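Side-chain contacts in SusD homolog (Bacteroides ovatus, PDB 4F53), which probably binds mucin O-glycans at the cell surface as the SusD-family lipoprotein of a glycan-uptake system: residues L35-M40 with A241-A246; A76-S81 with E473-M478; D183-Y186 with A192-K195; N272-P277 with T412-A417; T505-G508 with A512-V515. One frame throughout, in Å; residues are numbered along the deposited sequence.

Contact 1 of 5, residues L35-M40 with A241-A246; sequences LQDLMM and AYRKVA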
# COMPACT_ATOMS: atom_id res chain seq x y z
N LEU A 35 -3.43 -18.41 2.54
CA LEU A 35 -3.94 -17.27 3.32
C LEU A 35 -2.83 -16.25 3.51
O LEU A 35 -3.07 -15.05 3.33
CB LEU A 35 -4.52 -17.71 4.67
CG LEU A 35 -5.72 -18.72 4.65
CD1 LEU A 35 -6.24 -18.94 6.04
CD2 LEU A 35 -6.89 -18.24 3.74
N GLN A 36 -1.60 -16.73 3.80
CA GLN A 36 -0.43 -15.86 3.99
C GLN A 36 -0.12 -15.06 2.71
O GLN A 36 0.18 -13.87 2.77
CB GLN A 36 0.77 -16.70 4.40
CG GLN A 36 1.97 -15.87 4.76
CD GLN A 36 3.17 -16.71 5.07
OE1 GLN A 36 3.80 -17.31 4.19
NE2 GLN A 36 3.53 -16.76 6.34
N ASP A 37 -0.23 -15.72 1.56
CA ASP A 37 0.08 -15.12 0.27
C ASP A 37 -0.79 -13.91 -0.06
O ASP A 37 -0.30 -12.95 -0.65
CB ASP A 37 -0.07 -16.20 -0.81
CG ASP A 37 0.05 -15.67 -2.24
OD1 ASP A 37 1.01 -14.93 -2.52
OD2 ASP A 37 -0.86 -15.94 -3.04
N LEU A 38 -2.08 -13.95 0.30
CA LEU A 38 -3.07 -12.93 -0.07
C LEU A 38 -2.86 -11.57 0.61
O LEU A 38 -3.52 -10.59 0.21
CB LEU A 38 -4.51 -13.45 0.12
CG LEU A 38 -4.86 -14.57 -0.88
CD1 LEU A 38 -6.06 -15.39 -0.41
CD2 LEU A 38 -5.02 -14.03 -2.33
N MSE A 39 -1.91 -11.46 1.57
CA MSE A 39 -1.61 -10.14 2.17
C MSE A 39 -0.99 -9.18 1.13
O MSE A 39 -1.17 -7.97 1.20
CB MSE A 39 -0.63 -10.29 3.36
CG MSE A 39 -1.22 -11.17 4.48
SE MSE A 39 -0.23 -10.92 6.14
CE MSE A 39 1.28 -11.91 5.72
N MSE A 40 -0.24 -9.76 0.18
CA MSE A 40 0.48 -9.06 -0.90
C MSE A 40 0.57 -10.11 -2.03
O MSE A 40 1.59 -10.79 -2.16
CB MSE A 40 1.86 -8.61 -0.37
CG MSE A 40 2.50 -7.54 -1.24
SE MSE A 40 1.53 -5.83 -1.19
CE MSE A 40 1.78 -5.47 0.72
N ALA A 241 8.69 -8.02 7.19
CA ALA A 241 8.01 -9.18 6.58
C ALA A 241 8.18 -9.14 5.05
O ALA A 241 7.72 -8.22 4.38
CB ALA A 241 6.53 -9.20 6.96
N TYR A 242 8.91 -10.15 4.53
CA TYR A 242 9.24 -10.34 3.12
C TYR A 242 8.93 -11.78 2.76
O TYR A 242 9.45 -12.67 3.40
CB TYR A 242 10.73 -10.02 2.84
CG TYR A 242 11.10 -8.61 3.26
CD1 TYR A 242 10.87 -7.53 2.41
CD2 TYR A 242 11.67 -8.36 4.50
CE1 TYR A 242 11.18 -6.24 2.80
CE2 TYR A 242 11.99 -7.07 4.90
CZ TYR A 242 11.74 -6.01 4.05
OH TYR A 242 12.08 -4.73 4.42
N ARG A 243 8.04 -12.00 1.79
CA ARG A 243 7.66 -13.37 1.44
C ARG A 243 8.53 -13.93 0.32
O ARG A 243 8.68 -13.30 -0.72
CB ARG A 243 6.17 -13.46 1.05
CG ARG A 243 5.64 -14.90 1.02
CD ARG A 243 4.14 -14.99 0.81
NE ARG A 243 3.78 -16.13 -0.06
CZ ARG A 243 3.96 -16.16 -1.39
NH1 ARG A 243 4.50 -15.11 -2.03
NH2 ARG A 243 3.61 -17.23 -2.09
N LYS A 244 9.06 -15.14 0.54
CA LYS A 244 9.84 -15.86 -0.47
C LYS A 244 8.81 -16.37 -1.46
O LYS A 244 7.86 -17.09 -1.07
CB LYS A 244 10.70 -16.98 0.16
CG LYS A 244 11.34 -17.92 -0.85
CD LYS A 244 12.11 -19.04 -0.20
CE LYS A 244 12.77 -19.93 -1.22
NZ LYS A 244 13.46 -21.07 -0.57
N VAL A 245 8.93 -15.92 -2.73
CA VAL A 245 7.96 -16.25 -3.78
C VAL A 245 7.87 -17.76 -3.99
O VAL A 245 8.88 -18.48 -3.83
CB VAL A 245 8.19 -15.48 -5.13
CG1 VAL A 245 8.14 -13.98 -4.91
CG2 VAL A 245 9.48 -15.92 -5.83
N ALA A 246 6.67 -18.25 -4.30
CA ALA A 246 6.45 -19.67 -4.59
C ALA A 246 6.90 -19.97 -6.00
O ALA A 246 7.51 -21.01 -6.23
CB ALA A 246 4.98 -20.03 -4.40
O HOH W 1 2.84 -17.92 1.38

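Contact 2 of 5, residues A76-S81 with E473-M478; sequences ATYNPS and EGARRM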
# COMPACT_ATOMS: atom_id res chain seq x y z
N ALA A 76 -6.23 4.47 -12.88
CA ALA A 76 -5.44 5.71 -12.88
C ALA A 76 -6.19 6.88 -13.48
O ALA A 76 -6.10 7.98 -12.94
CB ALA A 76 -4.13 5.50 -13.63
N THR A 77 -6.93 6.67 -14.59
CA THR A 77 -7.67 7.75 -15.25
C THR A 77 -9.15 7.78 -14.78
O THR A 77 -9.94 8.54 -15.31
CB THR A 77 -7.49 7.65 -16.79
OG1 THR A 77 -7.83 6.33 -17.23
CG2 THR A 77 -6.08 7.98 -17.22
N TYR A 78 -9.48 7.00 -13.75
CA TYR A 78 -10.79 6.98 -13.07
C TYR A 78 -11.93 6.46 -13.94
O TYR A 78 -13.09 6.73 -13.62
CB TYR A 78 -11.15 8.38 -12.49
CG TYR A 78 -10.02 9.04 -11.73
CD1 TYR A 78 -9.39 8.38 -10.67
CD2 TYR A 78 -9.54 10.29 -12.09
CE1 TYR A 78 -8.33 8.97 -9.98
CE2 TYR A 78 -8.48 10.89 -11.40
CZ TYR A 78 -7.91 10.25 -10.31
OH TYR A 78 -6.92 10.87 -9.59
N ASN A 79 -11.62 5.66 -14.95
CA ASN A 79 -12.64 5.07 -15.82
C ASN A 79 -12.35 3.55 -16.01
O ASN A 79 -12.37 3.09 -17.16
CB ASN A 79 -12.71 5.82 -17.18
CG ASN A 79 -11.44 5.78 -18.02
OD1 ASN A 79 -10.34 5.51 -17.53
ND2 ASN A 79 -11.57 6.03 -19.30
N PRO A 80 -12.13 2.73 -14.95
CA PRO A 80 -11.90 1.29 -15.19
C PRO A 80 -13.17 0.61 -15.69
O PRO A 80 -14.26 1.11 -15.44
CB PRO A 80 -11.50 0.76 -13.80
CG PRO A 80 -12.21 1.68 -12.86
CD PRO A 80 -12.14 3.02 -13.50
N SER A 81 -13.04 -0.51 -16.39
CA SER A 81 -14.21 -1.24 -16.89
C SER A 81 -14.94 -1.91 -15.71
O SER A 81 -14.38 -2.00 -14.62
CB SER A 81 -13.77 -2.29 -17.90
OG SER A 81 -12.93 -3.24 -17.26
N GLU A 473 -7.67 15.83 -4.76
CA GLU A 473 -8.01 14.73 -3.87
C GLU A 473 -7.65 13.35 -4.42
O GLU A 473 -7.27 12.47 -3.65
CB GLU A 473 -9.52 14.73 -3.59
CG GLU A 473 -10.00 15.87 -2.73
CD GLU A 473 -10.36 15.40 -1.35
OE1 GLU A 473 -11.39 14.68 -1.20
OE2 GLU A 473 -9.59 15.69 -0.41
N GLY A 474 -7.88 13.15 -5.72
CA GLY A 474 -7.70 11.85 -6.37
C GLY A 474 -8.77 10.87 -5.90
O GLY A 474 -9.78 11.28 -5.32
N ALA A 475 -8.58 9.59 -6.18
CA ALA A 475 -9.54 8.55 -5.76
C ALA A 475 -9.43 8.34 -4.23
O ALA A 475 -8.34 8.17 -3.69
CB ALA A 475 -9.25 7.25 -6.50
N ARG A 476 -10.56 8.40 -3.55
CA ARG A 476 -10.65 8.27 -2.09
C ARG A 476 -11.08 6.88 -1.71
O ARG A 476 -10.93 6.45 -0.56
CB ARG A 476 -11.63 9.32 -1.52
CG ARG A 476 -11.35 10.76 -1.99
CD ARG A 476 -9.89 11.15 -1.80
NE ARG A 476 -9.54 11.24 -0.38
CZ ARG A 476 -8.45 11.83 0.07
NH1 ARG A 476 -7.53 12.29 -0.78
NH2 ARG A 476 -8.25 11.95 1.37
N ARG A 477 -11.63 6.16 -2.69
CA ARG A 477 -12.09 4.79 -2.52
C ARG A 477 -12.47 4.23 -3.89
O ARG A 477 -12.34 4.92 -4.90
CB ARG A 477 -13.31 4.74 -1.53
CG ARG A 477 -14.57 5.38 -2.10
CD ARG A 477 -15.76 5.29 -1.18
NE ARG A 477 -16.32 3.95 -1.07
CZ ARG A 477 -17.31 3.46 -1.81
NH1 ARG A 477 -17.81 4.17 -2.82
NH2 ARG A 477 -17.78 2.24 -1.58
N MSE A 478 -12.94 2.98 -3.91
CA MSE A 478 -13.48 2.35 -5.09
C MSE A 478 -14.97 2.19 -4.88
O MSE A 478 -15.38 1.92 -3.74
CB MSE A 478 -12.80 0.98 -5.37
CG MSE A 478 -11.36 1.12 -5.83
SE MSE A 478 -11.17 1.85 -7.62
CE MSE A 478 -12.10 0.48 -8.66
O HOH W 2 -6.21 9.11 -7.52

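Contact 3 of 5, residues D183-Y186 with A192-K195; sequences DRIY and AWYK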
# COMPACT_ATOMS: atom_id res chain seq x y z
N ASP A 183 5.26 -21.33 6.51
CA ASP A 183 5.53 -19.89 6.61
C ASP A 183 6.68 -19.47 5.72
O ASP A 183 7.84 -19.72 6.04
CB ASP A 183 5.81 -19.56 8.09
CG ASP A 183 6.17 -18.12 8.43
OD1 ASP A 183 5.96 -17.22 7.57
OD2 ASP A 183 6.62 -17.88 9.57
N ARG A 184 6.37 -18.77 4.63
CA ARG A 184 7.38 -18.29 3.69
C ARG A 184 7.79 -16.85 3.99
O ARG A 184 8.45 -16.21 3.17
CB ARG A 184 6.88 -18.42 2.24
CG ARG A 184 6.52 -19.85 1.85
CD ARG A 184 6.05 -19.97 0.40
NE ARG A 184 7.16 -19.81 -0.55
CZ ARG A 184 8.03 -20.76 -0.85
NH1 ARG A 184 7.94 -21.96 -0.30
NH2 ARG A 184 9.02 -20.52 -1.70
N ILE A 185 7.45 -16.35 5.18
CA ILE A 185 7.81 -15.01 5.60
C ILE A 185 8.84 -15.07 6.74
O ILE A 185 9.89 -14.44 6.63
CB ILE A 185 6.56 -14.14 5.97
CG1 ILE A 185 5.70 -13.86 4.70
CG2 ILE A 185 6.99 -12.81 6.66
CD1 ILE A 185 4.44 -13.12 4.91
N TYR A 186 8.52 -15.77 7.84
CA TYR A 186 9.39 -15.84 9.02
C TYR A 186 9.87 -17.25 9.34
O TYR A 186 10.57 -17.44 10.35
CB TYR A 186 8.69 -15.25 10.24
CG TYR A 186 8.43 -13.76 10.15
CD1 TYR A 186 9.48 -12.86 9.90
CD2 TYR A 186 7.18 -13.24 10.43
CE1 TYR A 186 9.26 -11.48 9.89
CE2 TYR A 186 6.94 -11.86 10.37
CZ TYR A 186 7.99 -10.99 10.13
OH TYR A 186 7.75 -9.65 10.13
N ALA A 192 8.82 -13.46 15.70
CA ALA A 192 8.83 -12.54 14.57
C ALA A 192 7.37 -12.12 14.20
O ALA A 192 7.14 -10.97 13.86
CB ALA A 192 9.52 -13.17 13.38
N TRP A 193 6.40 -13.05 14.35
CA TRP A 193 4.97 -12.84 14.12
C TRP A 193 4.36 -11.98 15.21
O TRP A 193 3.43 -11.22 14.94
CB TRP A 193 4.22 -14.19 14.00
CG TRP A 193 4.37 -14.78 12.63
CD1 TRP A 193 5.01 -15.94 12.31
CD2 TRP A 193 3.93 -14.21 11.39
NE1 TRP A 193 4.98 -16.14 10.95
CE2 TRP A 193 4.36 -15.07 10.35
CE3 TRP A 193 3.28 -13.00 11.04
CZ2 TRP A 193 4.12 -14.79 9.00
CZ3 TRP A 193 3.05 -12.72 9.70
CH2 TRP A 193 3.44 -13.62 8.70
N TYR A 194 4.89 -12.09 16.45
CA TYR A 194 4.51 -11.29 17.62
C TYR A 194 4.82 -9.83 17.33
O TYR A 194 3.97 -8.98 17.56
CB TYR A 194 5.27 -11.78 18.88
CG TYR A 194 4.94 -11.00 20.13
CD1 TYR A 194 3.77 -11.25 20.85
CD2 TYR A 194 5.79 -10.00 20.60
CE1 TYR A 194 3.46 -10.53 22.00
CE2 TYR A 194 5.48 -9.26 21.75
CZ TYR A 194 4.32 -9.54 22.46
OH TYR A 194 4.00 -8.84 23.59
N LYS A 195 6.04 -9.55 16.79
CA LYS A 195 6.46 -8.19 16.42
C LYS A 195 5.63 -7.65 15.28
O LYS A 195 5.28 -6.48 15.30
CB LYS A 195 7.96 -8.16 16.02
CG LYS A 195 8.89 -8.48 17.18
CD LYS A 195 10.31 -8.17 16.79
CE LYS A 195 11.30 -8.90 17.65
NZ LYS A 195 12.69 -8.53 17.28

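Contact 4 of 5, residues N272-P277 with T412-A417; sequences NAYNDP and TNVTVA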
# COMPACT_ATOMS: atom_id res chain seq x y z
N ASN A 272 15.32 12.30 -7.05
CA ASN A 272 16.37 13.09 -7.73
C ASN A 272 16.69 14.33 -6.91
O ASN A 272 17.86 14.60 -6.69
CB ASN A 272 15.96 13.48 -9.17
CG ASN A 272 16.10 12.34 -10.14
OD1 ASN A 272 16.82 11.39 -9.90
ND2 ASN A 272 15.46 12.42 -11.27
N ALA A 273 15.66 15.05 -6.39
CA ALA A 273 15.86 16.26 -5.57
C ALA A 273 16.70 15.96 -4.33
O ALA A 273 17.49 16.80 -3.91
CB ALA A 273 14.53 16.84 -5.16
N TYR A 274 16.51 14.76 -3.74
CA TYR A 274 17.23 14.37 -2.54
C TYR A 274 18.54 13.62 -2.84
O TYR A 274 19.19 13.19 -1.89
CB TYR A 274 16.33 13.51 -1.63
CG TYR A 274 15.01 14.16 -1.26
CD1 TYR A 274 14.89 15.55 -1.18
CD2 TYR A 274 13.91 13.39 -0.92
CE1 TYR A 274 13.67 16.15 -0.89
CE2 TYR A 274 12.70 13.98 -0.56
CZ TYR A 274 12.58 15.36 -0.56
OH TYR A 274 11.38 15.93 -0.19
N ASN A 275 18.91 13.44 -4.15
CA ASN A 275 20.09 12.66 -4.59
C ASN A 275 20.10 11.34 -3.85
O ASN A 275 21.09 10.94 -3.25
CB ASN A 275 21.41 13.44 -4.37
CG ASN A 275 21.50 14.70 -5.21
OD1 ASN A 275 21.49 14.65 -6.45
ND2 ASN A 275 21.53 15.86 -4.55
N ASP A 276 18.92 10.72 -3.78
CA ASP A 276 18.68 9.51 -3.03
C ASP A 276 19.47 8.30 -3.57
O ASP A 276 19.28 7.91 -4.73
CB ASP A 276 17.18 9.22 -2.99
CG ASP A 276 16.72 8.42 -1.80
OD1 ASP A 276 17.34 7.38 -1.52
OD2 ASP A 276 15.72 8.80 -1.19
N PRO A 277 20.33 7.69 -2.72
CA PRO A 277 21.05 6.47 -3.16
C PRO A 277 20.15 5.23 -3.27
O PRO A 277 20.60 4.21 -3.78
CB PRO A 277 22.14 6.27 -2.08
CG PRO A 277 21.64 6.95 -0.90
CD PRO A 277 20.70 8.07 -1.34
N THR A 412 5.54 21.50 -3.38
CA THR A 412 5.96 21.18 -2.01
C THR A 412 7.34 21.74 -1.74
O THR A 412 8.16 21.79 -2.66
CB THR A 412 5.94 19.63 -1.73
OG1 THR A 412 6.32 19.44 -0.38
CG2 THR A 412 6.96 18.84 -2.58
N ASN A 413 7.64 22.06 -0.49
CA ASN A 413 8.97 22.54 -0.08
C ASN A 413 9.63 21.53 0.87
O ASN A 413 10.68 21.84 1.45
CB ASN A 413 8.88 23.92 0.59
CG ASN A 413 9.26 25.05 -0.33
OD1 ASN A 413 10.35 25.08 -0.92
ND2 ASN A 413 8.36 26.02 -0.46
N VAL A 414 9.04 20.32 1.00
CA VAL A 414 9.52 19.26 1.88
C VAL A 414 10.92 18.80 1.42
O VAL A 414 11.18 18.59 0.23
CB VAL A 414 8.52 18.06 2.02
CG1 VAL A 414 8.44 17.20 0.75
CG2 VAL A 414 8.84 17.19 3.23
N THR A 415 11.82 18.67 2.39
CA THR A 415 13.15 18.17 2.16
C THR A 415 13.46 17.15 3.27
O THR A 415 12.57 16.80 4.05
CB THR A 415 14.19 19.28 1.95
OG1 THR A 415 15.40 18.63 1.51
CG2 THR A 415 14.41 20.16 3.21
N VAL A 416 14.70 16.60 3.28
CA VAL A 416 15.11 15.54 4.18
C VAL A 416 15.45 16.05 5.59
O VAL A 416 14.86 15.55 6.56
CB VAL A 416 16.27 14.69 3.60
CG1 VAL A 416 16.56 13.49 4.49
CG2 VAL A 416 15.95 14.25 2.17
N ALA A 417 16.44 16.98 5.71
CA ALA A 417 16.94 17.49 7.00
C ALA A 417 15.77 17.86 7.93
O ALA A 417 14.93 18.69 7.58
CB ALA A 417 17.87 18.67 6.78

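Contact 5 of 5, residues T505-G508 with A512-V515; sequences TKRG and ATHV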
# COMPACT_ATOMS: atom_id res chain seq x y z
N THR A 505 -17.16 13.47 3.94
CA THR A 505 -17.16 13.95 2.55
C THR A 505 -18.09 12.99 1.78
O THR A 505 -17.64 12.06 1.12
CB THR A 505 -15.75 14.07 1.96
OG1 THR A 505 -14.88 14.72 2.89
CG2 THR A 505 -15.73 14.77 0.60
N LYS A 506 -19.40 13.19 1.96
CA LYS A 506 -20.49 12.40 1.39
C LYS A 506 -20.67 12.69 -0.11
O LYS A 506 -21.11 13.79 -0.47
CB LYS A 506 -21.79 12.67 2.15
CG LYS A 506 -21.70 12.46 3.65
CD LYS A 506 -22.95 13.10 4.32
CE LYS A 506 -23.27 12.55 5.69
NZ LYS A 506 -22.15 12.73 6.65
N ARG A 507 -20.28 11.73 -0.98
CA ARG A 507 -20.34 11.87 -2.44
C ARG A 507 -20.97 10.64 -3.14
O ARG A 507 -20.74 10.43 -4.33
CB ARG A 507 -18.92 12.15 -3.01
CG ARG A 507 -18.22 13.40 -2.49
CD ARG A 507 -18.94 14.68 -2.89
NE ARG A 507 -18.21 15.88 -2.47
CZ ARG A 507 -18.32 16.46 -1.28
NH1 ARG A 507 -19.14 15.96 -0.36
NH2 ARG A 507 -17.62 17.54 -1.00
N GLY A 508 -21.76 9.86 -2.40
CA GLY A 508 -22.44 8.67 -2.89
C GLY A 508 -21.50 7.49 -3.03
O GLY A 508 -20.34 7.55 -2.57
N ALA A 512 -15.19 9.43 -4.91
CA ALA A 512 -15.02 10.73 -4.27
C ALA A 512 -15.35 10.70 -2.79
O ALA A 512 -14.90 11.60 -2.06
CB ALA A 512 -15.87 11.77 -4.98
N THR A 513 -16.13 9.68 -2.35
CA THR A 513 -16.53 9.57 -0.95
C THR A 513 -15.39 9.15 -0.06
O THR A 513 -14.65 8.22 -0.39
CB THR A 513 -17.74 8.63 -0.78
OG1 THR A 513 -18.83 9.22 -1.45
CG2 THR A 513 -18.16 8.41 0.69
N HIS A 514 -15.26 9.82 1.09
CA HIS A 514 -14.26 9.50 2.10
C HIS A 514 -14.78 8.38 2.97
O HIS A 514 -15.94 8.40 3.39
CB HIS A 514 -13.92 10.72 2.97
CG HIS A 514 -13.10 11.75 2.26
ND1 HIS A 514 -12.19 12.55 2.95
CD2 HIS A 514 -13.10 12.12 0.95
CE1 HIS A 514 -11.65 13.34 2.04
NE2 HIS A 514 -12.16 13.12 0.82
N VAL A 515 -13.93 7.40 3.23
CA VAL A 515 -14.20 6.30 4.15
C VAL A 515 -14.11 6.89 5.58
O VAL A 515 -13.66 8.04 5.77
CB VAL A 515 -13.27 5.05 3.91
CG1 VAL A 515 -13.43 4.51 2.49
CG2 VAL A 515 -11.80 5.35 4.19

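Contact 1 of 5, residues L35-M40 with A241-A246
Asp37 OD1 sits over one face of the Arg243 guanidinium, almost above its centre, while Gln36 OE1 lies at the edge near its plane, its amide turned 78° away from that plane. The groups tie the C-terminal part of helix 25-37, and the type I turn from Asp37 to Met40, to strand 241-243 of the predominantly helical, TPR-like SusD fold. The principle illustrated is that a salt bridge need not contain a hydrogen bond. Asp37 OD1 is 3.5 Å from Arg243 NH2, yet it stands so far out of the guanidinium plane that no N-H is aimed at it, and charge alone acts. Arg243 extends from the strand with CG anti to the backbone N (chi1 -166°) and bends further along, at chi3, to bring its flat end under Asp37 OD1, the two planes 42° apart. Its stronger partner is Glu42, which forms a salt bridge with NH2, while the backbone N of Glu42 bonds to Asp37 OD1. A leucine in place of Arg243 would probably leave the carboxylates of Asp37 and Glu42 without their shared positive mate. The amide of Gln36 is spoken for by Asp183 and by the backbone N of Arg184. A water accepts from Arg243 NE, at a separation too short to be trusted exactly, and donates to Gln36 OE1, its oxygen 3.0 Å from that atom.

Contact 2 of 5, residues A76-S81 with E473-M478
Tyr78 presses the end of its ring against the backbone of Gly474 and Ala475, and here two irregular loops, one leading into helix 82-106 and the other into helix 482-487, pack most closely. Tyr78 OH comes within 3.5 Å of Gly474 CA, and CE1 of the same ring lies 4.0 Å from Ala475 CB. The ring is carried across with CG anti to the carbonyl carbon (chi1 -47°), and the oxygen of Ala76 sits over one of its faces. Gly474 has a positive phi, and a side chain on it would start close to the tyrosine hydroxyl. Phe58 of helix 44-58 touches both Tyr78 and Ala475. The other end of the contact is looser: Pro80 CG and CE of Met478, a selenomethionine, are 4.4 Å apart, a bare apolar touch. The polar link runs through a single water in the plane of the Tyr78 ring, at its edge. It lies 2.8 Å from Tyr78 OH and accepts from Ala475 N at the same distance, 2.8 Å between water oxygen and nitrogen. The chemistry therefore implies adhesion by shape, with one water satisfying a backbone N-H that the phenol approaches but does not itself bind.

Contact 3 of 5, residues D183-Y186 with A192-K195
Tyr186 drives the CD2 edge of its ring into the face of the Trp193 indole, a T-shaped pair with planes 81° apart and the tyrosine centroid 4.8 Å from that of the six-membered ring. Tyr186 is itself sandwiched: Ala192 CB makes a CH-pi contact on one face, 3.6 Å from the ring centroid, and Ile185 CG2 covers the opposite face. Ile185 CB also reaches the indole, 3.9 Å from Trp193 CZ2. With CG anti to its carbonyl carbon (chi1 -81°), Trp193 swings from helix 190-207 back under the preceding loop. At the polar rim Trp193 NE1 donates to Asp183 OD2 over 2.8 Å; the acceptor lies near the ring plane, but the N-H meets the carboxylate from above. Asp183 OD1 meanwhile takes the backbone N-H groups of Ile185, at 2.9 Å, and Tyr186, at 3.0 Å, both from one face of the carboxylate, forming an Asx turn and an Asx motif. Gly188 N adds a bond to OD2. One buried carboxylate thus shapes the loop and grips the indole at once, and this many donors would probably favour its ionised form.

Contact 4 of 5, residues N272-P277 with T412-A417
Tyr274 OH donates to the backbone oxygen Val414 O over 2.7 Å, the one hydrogen bond between the residues that close helix 265-273 and the loop 412-417. The hydroxyl stands well above the carbonyl plane, 65° out of it, and not on a lone pair, although the oxygen itself lies at the edge of the phenol ring, in its plane. Such an arrangement illustrates how packing, as much as ideal hydrogen-bond geometry, can decide where a tyrosine ends. Three consecutive residues hold the ring. Val414 CG1 nudges the hydroxyl, 3.3 Å from Tyr274 OH; Thr415 passes beside the ring, its CA 3.7 Å from Tyr274 CE1; and Val416 lays a methyl over one face. That methyl, Val416 CG2, forms a CH-pi contact 3.8 Å from the ring centroid, displaced toward the rim on the CB side, with its nearest approach of 3.6 Å at Tyr274 CG. Val416 holds CG1 anti to its backbone N (chi1 -173°), which leaves CG2 beside that N and turned to the ring. The hydroxyl of Thr415 finds its main partner in the oxygen of Gly387, and Tyr382 of helix 379-383 touches both Tyr274 and Val416. Within the loop, Val414 N bonds to Thr412 OG1, an ST turn. At the helix end, Asn275, with positive phi and two bonds back into the last turn, closes the helix in a Schellman motif, and the tyrosine just before the turning residue fastens that helix end to a long connecting loop.

Contact 5 of 5, residues T505-G508 with A512-V515
Thr513 OG1 serves two backbone groups of the segment 505-508 at once. It accepts from Arg507 N over 2.9 Å, a bent bond with 133° at the hydrogen, and donates to Gly508 O, which it meets in the carbonyl plane on a lone pair; the 2.5 Å between Thr513 OG1 and Gly508 O is too short to be taken exactly. A valine in place of Thr513 would probably leave Arg507 N without its acceptor and Gly508 O without its donor, setting the turn free to shift. The chain doubles back on itself here, and Thr505 O is satisfied from the returning side: His514 N donates to it over 3.3 Å in a nearly straight bond of 163°, and Thr513 CA adds a CA-H...O contact. Threonine and histidine side chains then overlap. Thr505 CB makes a CH-pi contact with the imidazole face, 3.6 Å from the His514 centroid, and chi1 of -46°, with OG1 anti to the carbonyl carbon, brings that oxygen over the ring centre, 3.4 Å above its plane. Both imidazole nitrogens are used beyond these residues, NE2 by the carboxylate of Glu473 and ND1 by the backbone oxygen of Asp518; two acceptors at once would be consistent with a protonated, charged ring. At the outer end Arg507 CB rests on Ala512 CB at 3.7 Å, and Arg507 NH1 turns back to Lys506 O. The whole turn follows helix 489-502: Thr513 packs on Leu499 and Lys506 on Thr500, while Ser503 OG, just past that helix, bonds to both Thr505 N and His514 O.

How the contacts relate
Two neighbouring pairs and one outlier make up the set. Contact 3 is nested inside the chain loop closed by contact 1, their centres 11 Å apart, and they touch directly: Gln36 and the backbone of Lys244 bond to the 183-186 loop, joining helices 25-37 and 190-207 to strand 241-243. On the opposite side of the chain's centre, contacts 2 and 5 lie 13 Å apart between centres, linked by Glu473 and His514. Contact 4 stands alone, at least 28 Å from every other centre. Along the chain the segments of contacts 1 and 2 alternate, contacts 3 and 4 fall inside the loop closed by contact 2, and contact 5 comes last. Loops thus knit distant helices into one compact SusD-type body.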